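Local coordinates for protein beta-galactosidase (Bacteroides thetaiotaomicron, PDB 5MUJ) that probably hydrolyses glycosidic bonds of the plant pectin rhamnogalacturonan II, binding the chain B glycan in a pocket of its five-bladed beta-propeller, at residues T302-Y307 and W312-G317; Q31-Q36 and G280-M285; A318-P323 and V344-C349; E240-A245 and G272-Q277; A290-P293 and A299-T302. All coordinates share one frame; numbering follows the deposited sequence.

Contact 1: T302-Y307 and W312-G317; sequences TFAASY and WTDWHG
F303 and W315 stack in an offset pair, the phenyl ring lying over the five-membered part of the indole with planes only 20° apart. CE1 of F303 comes closest, 3.3 Å from CG of W315, and W315 CB in turn sits over the phenyl face. On its other face the indole carries the backbone N of G317, and T302 OG1 meets its edge, 3.3 Å from W315 CD1. At the far end a second tryptophan is covered in the same way: S306 CB lies over the face of W312, 3.4 Å from the centroid of the six-membered ring. CG of W312 stands beside its own backbone N (chi1 -72°), which brings the indole to S306 CB.

Between the two aromatic ends the backbones pair. A305 N donates to T313 O and T313 N to A305 O, both at 2.8 Å, the second almost straight at 178°. W315 N reaches F303 O at 3.0 Å, in the carbonyl plane. A water bridges T302 OG1 and G317 O.

Farther out, W315 NE1 bonds to A318 O and W312 NE1 to L309 O. D314 is held by Y287 and H264, while S306 OG hydrogen-bonds N311 O in the turn. Together these features form an antiparallel beta hairpin, the third and fourth strands of one four-stranded blade in a five-bladed beta-propeller.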
# COMPACT_ATOMS: atom_id res chain seq x y z
N THR A 302 -2.89 6.97 9.82
CA THR A 302 -3.36 8.34 9.87
C THR A 302 -3.22 9.00 8.49
O THR A 302 -3.11 8.28 7.46
CB THR A 302 -2.76 9.12 11.06
OG1 THR A 302 -3.36 10.42 11.14
CG2 THR A 302 -1.25 9.26 10.94
N PHE A 303 -3.22 10.33 8.42
CA PHE A 303 -3.08 10.96 7.12
C PHE A 303 -2.31 12.25 7.23
O PHE A 303 -2.16 12.80 8.31
CB PHE A 303 -4.45 11.25 6.51
CG PHE A 303 -5.19 12.34 7.20
CD1 PHE A 303 -5.93 12.08 8.36
CD2 PHE A 303 -5.12 13.64 6.73
CE1 PHE A 303 -6.62 13.11 9.02
CE2 PHE A 303 -5.81 14.67 7.39
CZ PHE A 303 -6.56 14.41 8.53
N ALA A 304 -1.86 12.68 6.06
CA ALA A 304 -1.30 13.99 5.83
C ALA A 304 -1.96 14.66 4.65
O ALA A 304 -2.67 14.00 3.87
CB ALA A 304 0.22 13.85 5.61
N ALA A 305 -1.75 15.96 4.46
CA ALA A 305 -2.30 16.64 3.30
C ALA A 305 -1.31 17.66 2.72
O ALA A 305 -0.39 18.09 3.43
CB ALA A 305 -3.67 17.28 3.61
N SER A 306 -1.48 17.98 1.44
CA SER A 306 -0.54 18.83 0.69
C SER A 306 -1.22 19.47 -0.50
O SER A 306 -2.13 18.88 -1.09
CB SER A 306 0.66 18.01 0.21
OG SER A 306 1.49 18.82 -0.55
N TYR A 307 -0.81 20.69 -0.86
CA TYR A 307 -1.30 21.34 -2.09
C TYR A 307 -0.39 21.07 -3.30
O TYR A 307 -0.83 21.19 -4.46
CB TYR A 307 -1.47 22.84 -1.91
CG TYR A 307 -2.56 23.20 -0.94
CD1 TYR A 307 -3.91 23.07 -1.31
CD2 TYR A 307 -2.27 23.66 0.34
CE1 TYR A 307 -4.92 23.39 -0.43
CE2 TYR A 307 -3.28 23.96 1.24
CZ TYR A 307 -4.61 23.83 0.85
OH TYR A 307 -5.64 24.14 1.72
N TRP A 312 4.17 18.19 3.15
CA TRP A 312 3.04 17.45 3.71
C TRP A 312 2.78 17.93 5.11
O TRP A 312 3.70 18.00 5.90
CB TRP A 312 3.36 15.96 3.67
CG TRP A 312 3.30 15.46 2.25
CD1 TRP A 312 4.34 15.31 1.38
CD2 TRP A 312 2.10 15.07 1.51
NE1 TRP A 312 3.87 14.91 0.14
CE2 TRP A 312 2.51 14.70 0.21
CE3 TRP A 312 0.73 14.99 1.84
CZ2 TRP A 312 1.61 14.29 -0.78
CZ3 TRP A 312 -0.19 14.56 0.85
CH2 TRP A 312 0.26 14.22 -0.44
N THR A 313 1.52 18.24 5.42
CA THR A 313 1.12 18.63 6.77
C THR A 313 0.50 17.39 7.40
O THR A 313 -0.44 16.81 6.83
CB THR A 313 0.08 19.76 6.74
OG1 THR A 313 0.62 20.93 6.09
CG2 THR A 313 -0.38 20.13 8.16
N ASP A 314 0.99 16.99 8.56
CA ASP A 314 0.57 15.77 9.25
C ASP A 314 -0.69 16.07 10.07
O ASP A 314 -0.79 17.11 10.68
CB ASP A 314 1.72 15.31 10.16
CG ASP A 314 1.82 13.82 10.35
OD1 ASP A 314 1.01 13.03 9.82
OD2 ASP A 314 2.79 13.42 11.06
N TRP A 315 -1.68 15.16 10.07
CA TRP A 315 -2.78 15.27 11.00
C TRP A 315 -2.37 15.38 12.46
O TRP A 315 -1.62 14.57 12.94
CB TRP A 315 -3.68 14.04 10.81
CG TRP A 315 -4.90 13.90 11.73
CD1 TRP A 315 -5.28 12.76 12.37
CD2 TRP A 315 -5.87 14.90 12.10
NE1 TRP A 315 -6.44 12.97 13.08
CE2 TRP A 315 -6.81 14.26 12.96
CE3 TRP A 315 -6.04 16.26 11.81
CZ2 TRP A 315 -7.91 14.94 13.53
CZ3 TRP A 315 -7.11 16.93 12.37
CH2 TRP A 315 -8.06 16.26 13.22
N HIS A 316 -3.01 16.29 13.20
CA HIS A 316 -2.62 16.54 14.60
C HIS A 316 -3.53 15.90 15.65
O HIS A 316 -3.36 16.12 16.85
CB HIS A 316 -2.50 18.04 14.84
CG HIS A 316 -3.74 18.79 14.47
ND1 HIS A 316 -4.66 19.21 15.40
CD2 HIS A 316 -4.22 19.18 13.27
CE1 HIS A 316 -5.66 19.82 14.79
NE2 HIS A 316 -5.40 19.84 13.50
N GLY A 317 -4.45 15.06 15.19
CA GLY A 317 -5.54 14.50 16.03
C GLY A 317 -5.43 13.00 16.09
O GLY A 317 -4.42 12.44 15.69
O HOH W 1 -2.68 11.42 13.72
O HOH W 2 1.55 20.97 3.43

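Contact 2: Q31-Q36 and G280-M285; sequences QERMEQ and GDVYVM
The N-terminal helix 31-41 lies against the side of a beta-propeller blade, and R33 reaches from it to the start of strand 282-290, where V282 and D281 receive it. The fold has five four-stranded antiparallel blades and very little helix, so this is a small junction between the chain's beginning and a sheet more than 240 residues later. The backbones stay well apart, with R33 CA and V282 CA 9.6 Å from each other, and the arginine side chain spans the difference.

R33 leaves the helix with CG anti to the backbone N (chi1 175°) and then bends at its second torsion (65°), which carries the guanidinium toward the turn that precedes the strand. There it runs alongside V282, the two side chains pointing opposite ways: NH2 of R33 lies 3.5 Å from V282 CG1, a van der Waals approach of methyl to guanidinium, oblique to its plane.

The charged partner is more distant. NH2 of R33 stands 3.8 Å from OD1 of D281, a long salt bridge, and the guanidinium and carboxylate planes are turned 62° apart, so the two groups do not meet in a flat, paired fashion. On the buried side V282 also packs on I37 of the same helix and on A305 of the adjoining strand, while M34, a selenomethionine here, reaches F303 and A305.

A water also bridges the long ionic pair: it accepts from R33 NE at 2.8 Å and donates to D281 OD1, also at 2.8 Å.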
# COMPACT_ATOMS: atom_id res chain seq x y z
N GLN A 31 -5.11 24.21 10.23
CA GLN A 31 -5.67 23.27 11.20
C GLN A 31 -7.15 23.02 10.94
O GLN A 31 -7.59 21.88 10.95
CB GLN A 31 -5.44 23.71 12.65
CG GLN A 31 -4.07 23.27 13.17
CD GLN A 31 -3.82 23.63 14.62
OE1 GLN A 31 -4.66 24.23 15.29
NE2 GLN A 31 -2.65 23.25 15.12
N GLU A 32 -7.88 24.09 10.66
CA GLU A 32 -9.29 24.01 10.28
C GLU A 32 -9.56 23.07 9.09
O GLU A 32 -10.47 22.26 9.16
CB GLU A 32 -9.85 25.39 9.96
CG GLU A 32 -11.37 25.44 9.87
CD GLU A 32 -11.91 26.83 9.62
OE1 GLU A 32 -11.13 27.73 9.23
OE2 GLU A 32 -13.13 27.03 9.81
N ARG A 33 -8.77 23.19 8.02
CA ARG A 33 -8.94 22.33 6.84
C ARG A 33 -8.54 20.89 7.20
O ARG A 33 -9.23 19.95 6.79
CB ARG A 33 -8.18 22.89 5.63
CG ARG A 33 -8.16 22.07 4.34
CD ARG A 33 -9.54 21.91 3.71
NE ARG A 33 -9.52 21.53 2.28
CZ ARG A 33 -10.49 20.89 1.61
NH1 ARG A 33 -11.61 20.50 2.22
NH2 ARG A 33 -10.34 20.61 0.31
N MSE A 34 -7.48 20.72 8.01
CA MSE A 34 -7.08 19.36 8.48
C MSE A 34 -8.20 18.69 9.27
O MSE A 34 -8.49 17.48 9.08
CB MSE A 34 -5.79 19.41 9.28
CG MSE A 34 -4.57 19.83 8.46
SE MSE A 34 -4.17 18.57 7.01
CE MSE A 34 -3.67 17.09 8.18
N GLU A 35 -8.86 19.46 10.11
CA GLU A 35 -10.03 18.95 10.87
C GLU A 35 -11.23 18.55 9.99
O GLU A 35 -11.87 17.52 10.25
CB GLU A 35 -10.40 19.94 11.97
CG GLU A 35 -9.31 19.97 13.05
CD GLU A 35 -9.40 21.13 14.01
OE1 GLU A 35 -10.40 21.85 13.99
OE2 GLU A 35 -8.45 21.32 14.81
N GLN A 36 -11.50 19.33 8.94
CA GLN A 36 -12.54 18.98 7.96
C GLN A 36 -12.21 17.68 7.22
O GLN A 36 -13.09 16.87 6.99
CB GLN A 36 -12.74 20.10 6.95
CG GLN A 36 -13.34 21.37 7.52
CD GLN A 36 -13.26 22.56 6.57
OE1 GLN A 36 -12.78 22.45 5.44
NE2 GLN A 36 -13.75 23.72 7.03
N GLY A 280 -10.83 17.97 -3.84
CA GLY A 280 -10.96 19.37 -4.19
C GLY A 280 -9.64 19.85 -4.72
O GLY A 280 -9.10 19.27 -5.68
N ASP A 281 -9.10 20.89 -4.09
CA ASP A 281 -7.76 21.41 -4.42
C ASP A 281 -6.65 20.82 -3.55
O ASP A 281 -5.49 21.21 -3.70
CB ASP A 281 -7.74 22.95 -4.41
CG ASP A 281 -8.12 23.57 -3.05
OD1 ASP A 281 -8.40 22.84 -2.07
OD2 ASP A 281 -8.15 24.82 -2.96
N VAL A 282 -6.97 19.90 -2.64
CA VAL A 282 -5.97 19.31 -1.74
C VAL A 282 -5.76 17.80 -1.97
O VAL A 282 -6.69 17.07 -2.30
CB VAL A 282 -6.26 19.65 -0.25
CG1 VAL A 282 -7.35 18.76 0.32
CG2 VAL A 282 -4.99 19.57 0.61
N TYR A 283 -4.50 17.36 -1.83
CA TYR A 283 -4.14 15.94 -1.84
C TYR A 283 -4.12 15.45 -0.42
O TYR A 283 -3.59 16.15 0.46
CB TYR A 283 -2.75 15.71 -2.47
CG TYR A 283 -2.67 16.09 -3.92
CD1 TYR A 283 -3.19 15.25 -4.92
CD2 TYR A 283 -2.08 17.29 -4.31
CE1 TYR A 283 -3.10 15.60 -6.25
CE2 TYR A 283 -2.04 17.65 -5.63
CZ TYR A 283 -2.54 16.80 -6.59
OH TYR A 283 -2.47 17.18 -7.91
N VAL A 284 -4.70 14.27 -0.20
CA VAL A 284 -4.68 13.60 1.08
C VAL A 284 -3.89 12.32 0.96
O VAL A 284 -4.17 11.49 0.10
CB VAL A 284 -6.13 13.28 1.53
CG1 VAL A 284 -6.12 12.55 2.87
CG2 VAL A 284 -6.88 14.58 1.61
N MSE A 285 -2.87 12.17 1.80
CA MSE A 285 -2.10 10.97 1.84
C MSE A 285 -2.53 10.19 3.04
O MSE A 285 -2.30 10.61 4.18
CB MSE A 285 -0.59 11.28 1.97
CG MSE A 285 0.24 10.01 2.00
SE MSE A 285 2.01 10.36 2.72
CE MSE A 285 2.74 11.28 1.16
O HOH W 3 -8.20 23.37 0.70

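Contact 3: A318-P323 and V344-C349; sequences ADLIIP and VYHFYC
The hydroxyl OH of Y348, whose ring carries I321 on one face, is gripped by two groups, hydrogen-bonding both to D328 OD2 and to Y327 OH. These bonds hold the far end of the phenol, and the ring face is left to the hydrocarbon. CG2 of I321 stands over the centre of that ring, 3.7 Å from its centroid and just 3° off the normal. The other branch of the same isoleucine serves H346: CG1 lies over the centre of the imidazole, 3.7 Å from the ring centroid and 9° off its normal. Both branches can work at once because CG2 is anti to the backbone N while CG1 sits beside that N (chi1 -54°), so one side chain makes two CH-pi contacts with alternate residues of a strand.

A classic beta bulge places L320 and I321 together opposite N301, and I321 is also joined to N301 by a backbone hydrogen bond. The segment thus runs along the outer hairpin of one propeller blade before the chain enters the next, whose strand 343-351 supplies H346 and Y348. L320 approaches H346 differently, at the imidazole edge, its CD1 4.1 Å from H346 CE1.

The imidazole is fixed from the neighbouring strand 331-340, where S335 OG hydrogen-bonds H346 NE2. A332 and A362, from the strands flanking 343-351, and T43 also pack on I321.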
# COMPACT_ATOMS: atom_id res chain seq x y z
N ALA A 318 -6.50 12.35 16.54
CA ALA A 318 -6.55 10.90 16.75
C ALA A 318 -6.24 10.19 15.45
O ALA A 318 -6.66 10.60 14.39
CB ALA A 318 -7.95 10.47 17.24
N ASP A 319 -5.56 9.08 15.58
CA ASP A 319 -5.21 8.26 14.42
C ASP A 319 -6.50 7.66 13.84
O ASP A 319 -7.43 7.38 14.57
CB ASP A 319 -4.29 7.18 14.87
CG ASP A 319 -2.90 7.72 15.19
OD1 ASP A 319 -2.44 8.62 14.47
OD2 ASP A 319 -2.30 7.24 16.16
N LEU A 320 -6.47 7.40 12.55
CA LEU A 320 -7.68 6.90 11.85
C LEU A 320 -8.00 5.46 12.19
O LEU A 320 -9.19 5.11 12.36
CB LEU A 320 -7.46 6.99 10.35
CG LEU A 320 -7.37 8.38 9.72
CD1 LEU A 320 -7.22 8.30 8.21
CD2 LEU A 320 -8.58 9.24 10.09
N ILE A 321 -7.00 4.60 12.21
CA ILE A 321 -7.14 3.18 12.51
C ILE A 321 -6.08 2.80 13.51
O ILE A 321 -4.89 3.06 13.26
CB ILE A 321 -6.94 2.27 11.26
CG1 ILE A 321 -7.86 2.70 10.12
CG2 ILE A 321 -7.11 0.80 11.61
CD1 ILE A 321 -9.36 2.36 10.32
N ILE A 322 -6.48 2.21 14.62
CA ILE A 322 -5.57 1.74 15.65
C ILE A 322 -5.97 0.36 16.11
O ILE A 322 -7.17 -0.02 15.97
CB ILE A 322 -5.50 2.70 16.87
CG1 ILE A 322 -6.77 2.67 17.75
CG2 ILE A 322 -5.19 4.13 16.41
CD1 ILE A 322 -6.67 3.54 19.00
N PRO A 323 -5.05 -0.41 16.73
CA PRO A 323 -5.41 -1.69 17.37
C PRO A 323 -6.48 -1.50 18.43
O PRO A 323 -6.34 -0.62 19.29
CB PRO A 323 -4.09 -2.15 18.02
CG PRO A 323 -3.05 -1.58 17.13
CD PRO A 323 -3.59 -0.24 16.70
N VAL A 344 -17.65 5.78 3.76
CA VAL A 344 -16.19 5.58 3.65
C VAL A 344 -15.79 4.20 4.13
O VAL A 344 -16.21 3.79 5.21
CB VAL A 344 -15.39 6.63 4.44
CG1 VAL A 344 -13.88 6.42 4.22
CG2 VAL A 344 -15.76 8.04 4.04
N TYR A 345 -15.03 3.48 3.29
CA TYR A 345 -14.55 2.14 3.60
C TYR A 345 -13.02 2.24 3.65
O TYR A 345 -12.40 2.56 2.64
CB TYR A 345 -14.94 1.12 2.52
CG TYR A 345 -16.43 0.98 2.24
CD1 TYR A 345 -17.13 1.94 1.50
CD2 TYR A 345 -17.13 -0.13 2.68
CE1 TYR A 345 -18.49 1.82 1.27
CE2 TYR A 345 -18.49 -0.27 2.43
CZ TYR A 345 -19.14 0.69 1.71
OH TYR A 345 -20.50 0.57 1.45
N HIS A 346 -12.46 1.94 4.81
CA HIS A 346 -11.03 1.97 5.01
C HIS A 346 -10.55 0.53 5.15
O HIS A 346 -10.78 -0.10 6.18
CB HIS A 346 -10.69 2.80 6.23
CG HIS A 346 -9.22 3.16 6.34
ND1 HIS A 346 -8.81 4.37 6.84
CD2 HIS A 346 -8.07 2.45 6.10
CE1 HIS A 346 -7.48 4.43 6.87
NE2 HIS A 346 -7.01 3.28 6.43
N PHE A 347 -9.87 0.03 4.09
CA PHE A 347 -9.28 -1.30 4.10
C PHE A 347 -7.90 -1.26 4.72
O PHE A 347 -7.10 -0.34 4.42
CB PHE A 347 -9.19 -1.85 2.67
CG PHE A 347 -10.54 -2.02 2.01
CD1 PHE A 347 -11.20 -0.94 1.43
CD2 PHE A 347 -11.17 -3.27 1.99
CE1 PHE A 347 -12.46 -1.09 0.83
CE2 PHE A 347 -12.44 -3.42 1.41
CZ PHE A 347 -13.06 -2.33 0.83
N TYR A 348 -7.59 -2.20 5.59
CA TYR A 348 -6.29 -2.19 6.29
C TYR A 348 -5.84 -3.57 6.63
O TYR A 348 -6.62 -4.51 6.49
CB TYR A 348 -6.37 -1.32 7.55
CG TYR A 348 -7.23 -1.84 8.71
CD1 TYR A 348 -8.63 -1.59 8.76
CD2 TYR A 348 -6.70 -2.63 9.69
CE1 TYR A 348 -9.36 -2.03 9.84
CE2 TYR A 348 -7.44 -3.09 10.77
CZ TYR A 348 -8.81 -2.81 10.81
OH TYR A 348 -9.59 -3.24 11.90
N CYS A 349 -4.58 -3.73 6.99
CA CYS A 349 -4.02 -5.03 7.35
C CYS A 349 -4.07 -5.19 8.86
O CYS A 349 -3.56 -4.34 9.60
CB CYS A 349 -2.57 -5.19 6.85
SG CYS A 349 -1.75 -6.69 7.42

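Contact 4: E240-A245 and G272-Q277; sequences ERVGIA and GDAHIQ
V242 points its side chain at strand 270-279 and divides its two methyls between G272 and A274. CG1, anti to the backbone N (chi1 170°), is directed at A274, where it lies 4.2 Å from CB. CG2, the branch beside that N, instead hangs over the backbone of G272, 4.0 Å from CA. The side chains of V242 and A274 both point across the contact, and methyl meets methyl. At G272 the valine meets main chain; V242 CA and G272 CA are 6.1 Å apart. No hydrogen bond crosses between the two segments, and the touching side chains are apolar and buried; backbone hydrogen bonds come just before, from E240 to T269 and T271.

At the pocket end of the contact polar groups take over. E240 touches the bound galactose of the glycan, and its OE1 receives a weak hydrogen bond from N227 ND2. The other end of the same amide, N227 OD1, accepts from D273 N. N227 thus links both segments near the sugar and may help to position E240.

R241, on the other side of its strand, forms a salt bridge with E265 through NE and gives its terminal nitrogens to G230 O and L237 O. The two strands belong to successive propeller blades: 238-247 lies third in its sheet, after 204-212 and 222-231, whereas 270-279 is the first strand of the next. F225 of strand 222-231 packs on both I244 and I276, and beyond A274 stands M285, a selenomethionine on strand 282-290.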
# COMPACT_ATOMS: atom_id res chain seq x y z
N GLU A 240 12.10 3.75 7.64
CA GLU A 240 11.42 3.77 6.32
C GLU A 240 10.70 5.07 6.12
O GLU A 240 10.02 5.57 7.01
CB GLU A 240 10.34 2.67 6.17
CG GLU A 240 10.92 1.29 6.29
CD GLU A 240 9.96 0.19 5.92
OE1 GLU A 240 8.96 0.42 5.20
OE2 GLU A 240 10.19 -0.93 6.38
N ARG A 241 10.89 5.62 4.95
CA ARG A 241 10.49 6.95 4.63
C ARG A 241 9.85 6.94 3.23
O ARG A 241 10.07 6.00 2.43
CB ARG A 241 11.72 7.88 4.63
CG ARG A 241 12.36 8.01 5.99
CD ARG A 241 13.73 8.72 5.88
NE ARG A 241 14.39 8.73 7.17
CZ ARG A 241 15.21 7.77 7.63
NH1 ARG A 241 15.43 6.66 6.93
NH2 ARG A 241 15.81 7.91 8.81
N VAL A 242 9.19 8.04 2.89
CA VAL A 242 8.42 8.15 1.65
C VAL A 242 9.07 9.16 0.71
O VAL A 242 9.36 10.31 1.11
CB VAL A 242 6.97 8.54 1.94
CG1 VAL A 242 6.25 8.88 0.66
CG2 VAL A 242 6.25 7.41 2.66
N GLY A 243 9.23 8.76 -0.55
CA GLY A 243 9.75 9.64 -1.58
C GLY A 243 9.06 9.46 -2.90
O GLY A 243 8.21 8.61 -3.04
N ILE A 244 9.46 10.28 -3.86
CA ILE A 244 8.86 10.41 -5.17
C ILE A 244 9.84 10.06 -6.29
O ILE A 244 11.07 10.41 -6.23
CB ILE A 244 8.35 11.85 -5.35
CG1 ILE A 244 7.15 12.15 -4.41
CG2 ILE A 244 8.01 12.16 -6.79
CD1 ILE A 244 6.73 13.60 -4.41
N ALA A 245 9.35 9.37 -7.31
CA ALA A 245 10.11 9.18 -8.56
C ALA A 245 9.26 9.62 -9.70
O ALA A 245 8.04 9.54 -9.58
CB ALA A 245 10.57 7.76 -8.75
N GLY A 272 5.05 4.66 5.85
CA GLY A 272 4.89 4.11 4.55
C GLY A 272 3.51 3.85 4.01
O GLY A 272 2.50 4.38 4.48
N ASP A 273 3.53 3.05 2.96
CA ASP A 273 2.36 2.75 2.15
C ASP A 273 1.49 3.97 1.89
O ASP A 273 0.30 3.99 2.19
CB ASP A 273 1.59 1.55 2.71
CG ASP A 273 2.41 0.24 2.63
OD1 ASP A 273 3.67 0.29 2.56
OD2 ASP A 273 1.79 -0.85 2.59
N ALA A 274 2.09 4.98 1.29
CA ALA A 274 1.41 6.17 0.90
C ALA A 274 0.35 5.86 -0.16
O ALA A 274 0.64 5.19 -1.17
CB ALA A 274 2.38 7.24 0.39
N HIS A 275 -0.86 6.35 0.12
CA HIS A 275 -2.07 6.18 -0.70
C HIS A 275 -2.70 7.56 -0.80
O HIS A 275 -3.21 8.08 0.19
CB HIS A 275 -3.00 5.11 -0.07
CG HIS A 275 -4.42 5.11 -0.59
ND1 HIS A 275 -4.74 4.95 -1.92
CD2 HIS A 275 -5.60 5.20 0.08
CE1 HIS A 275 -6.07 4.95 -2.06
NE2 HIS A 275 -6.61 5.11 -0.86
N ILE A 276 -2.65 8.14 -1.99
CA ILE A 276 -3.04 9.54 -2.25
C ILE A 276 -4.36 9.64 -3.03
O ILE A 276 -4.53 9.00 -4.06
CB ILE A 276 -1.94 10.29 -3.03
CG1 ILE A 276 -0.63 10.22 -2.23
CG2 ILE A 276 -2.34 11.76 -3.26
CD1 ILE A 276 0.51 10.96 -2.85
N GLN A 277 -5.28 10.46 -2.50
CA GLN A 277 -6.47 10.87 -3.23
C GLN A 277 -6.58 12.38 -3.26
O GLN A 277 -6.03 13.06 -2.40
CB GLN A 277 -7.70 10.24 -2.57
CG GLN A 277 -7.69 8.74 -2.77
CD GLN A 277 -8.96 8.08 -2.36
OE1 GLN A 277 -10.05 8.47 -2.80
NE2 GLN A 277 -8.83 7.05 -1.52

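Contact 5: A290-P293 and A299-T302; sequences AFEP and AFNT
A290 and A299 face each other as an antiparallel non-hydrogen-bonded pair, CA to CA 4.1 Å, at the end of the hairpin made by strands 282-290 and 299-306. Their methyls lie on the same side of the sheet and touch, CB to CB 3.8 Å. Backbone hydrogen bonds flanking this pair join F291 with K298 and F300 with S289.

After A290 the chain turns out of the strand at F291, which has a left-handed backbone (phi 56°, psi 40°). Its ring has the CB of A290 over one face, 3.7 Å above the plane and offset toward the rim. The turn belongs to a loop of the propeller that lines the glycan pocket: A290 touches a rhamnose, and F291 touches the galactose and arabinose units.

E292 comes back toward the hairpin with its aliphatic part. Its CB meets the edge of the F300 ring, 3.8 Å from CE1 and close to the ring plane, and CG follows at 4.1 Å from CZ. The glutamate then bends at its second torsion, turning its carboxylate 80° from the plane of that ring and leading it off to S294, whose OG hydrogen-bonds OE2. R295 and D319 also pack against F300.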
# COMPACT_ATOMS: atom_id res chain seq x y z
N ALA A 290 4.73 2.66 11.97
CA ALA A 290 4.99 1.65 12.98
C ALA A 290 6.19 2.07 13.79
O ALA A 290 7.10 2.77 13.25
CB ALA A 290 5.22 0.26 12.40
N PHE A 291 6.23 1.64 15.05
CA PHE A 291 7.39 1.90 15.96
C PHE A 291 7.65 3.40 16.05
O PHE A 291 8.80 3.86 16.08
CB PHE A 291 8.63 1.11 15.52
CG PHE A 291 8.32 -0.31 15.20
CD1 PHE A 291 7.73 -1.13 16.16
CD2 PHE A 291 8.50 -0.82 13.91
CE1 PHE A 291 7.37 -2.44 15.86
CE2 PHE A 291 8.15 -2.13 13.61
CZ PHE A 291 7.58 -2.93 14.59
N GLU A 292 6.56 4.17 16.11
CA GLU A 292 6.58 5.60 16.41
C GLU A 292 6.58 5.78 17.94
O GLU A 292 5.66 5.32 18.60
CB GLU A 292 5.35 6.26 15.77
CG GLU A 292 5.02 7.68 16.14
CD GLU A 292 6.23 8.60 16.16
OE1 GLU A 292 6.95 8.65 15.15
OE2 GLU A 292 6.41 9.29 17.17
N PRO A 293 7.62 6.43 18.52
CA PRO A 293 7.59 6.54 20.00
C PRO A 293 6.38 7.23 20.67
O PRO A 293 6.07 6.92 21.82
CB PRO A 293 8.85 7.35 20.32
CG PRO A 293 9.69 7.28 19.11
CD PRO A 293 8.86 6.95 17.92
N ALA A 299 1.54 -0.14 15.55
CA ALA A 299 1.30 0.33 14.18
C ALA A 299 -0.13 0.79 13.96
O ALA A 299 -1.06 0.26 14.57
CB ALA A 299 1.68 -0.74 13.15
N PHE A 300 -0.29 1.77 13.10
CA PHE A 300 -1.53 2.52 12.96
C PHE A 300 -1.60 3.27 11.64
O PHE A 300 -0.56 3.42 10.98
CB PHE A 300 -1.68 3.52 14.11
CG PHE A 300 -0.50 4.51 14.19
CD1 PHE A 300 0.71 4.19 14.87
CD2 PHE A 300 -0.59 5.74 13.58
CE1 PHE A 300 1.80 5.10 14.92
CE2 PHE A 300 0.49 6.64 13.63
CZ PHE A 300 1.67 6.31 14.29
N ASN A 301 -2.80 3.71 11.27
CA ASN A 301 -3.02 4.57 10.11
C ASN A 301 -3.45 5.98 10.52
O ASN A 301 -4.30 6.17 11.41
CB ASN A 301 -4.10 3.99 9.19
CG ASN A 301 -3.67 2.70 8.53
OD1 ASN A 301 -2.50 2.44 8.33
ND2 ASN A 301 -4.64 1.87 8.17
N THR A 302 -2.89 6.97 9.82
CA THR A 302 -3.36 8.34 9.87
C THR A 302 -3.22 9.00 8.49
O THR A 302 -3.11 8.28 7.46
CB THR A 302 -2.76 9.12 11.06
OG1 THR A 302 -3.36 10.42 11.14
CG2 THR A 302 -1.25 9.26 10.94

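How the contacts relate
Contacts 1, 2, 4 and 5 all reach the propeller blade built from strands 270-279, 282-290, 299-306 and 313-314. Contact 4 ties its first strand to the preceding blade, contact 5 lies at the pocket end of its middle hairpin, and contact 1 forms the outer edge, sharing T302 with contact 5. Contact 2, its centre about 8 Å from that of contact 1, brings the N-terminal helix onto the blade; contact 4 lies within the long sequence interval it spans, and contacts 5, 1 and 3 follow. Contact 3 leads to the closing blade, about 12 Å between centres from contact 5. Sugar-touching residues sit in contacts 4 and 5, away from the helix-covered outer side.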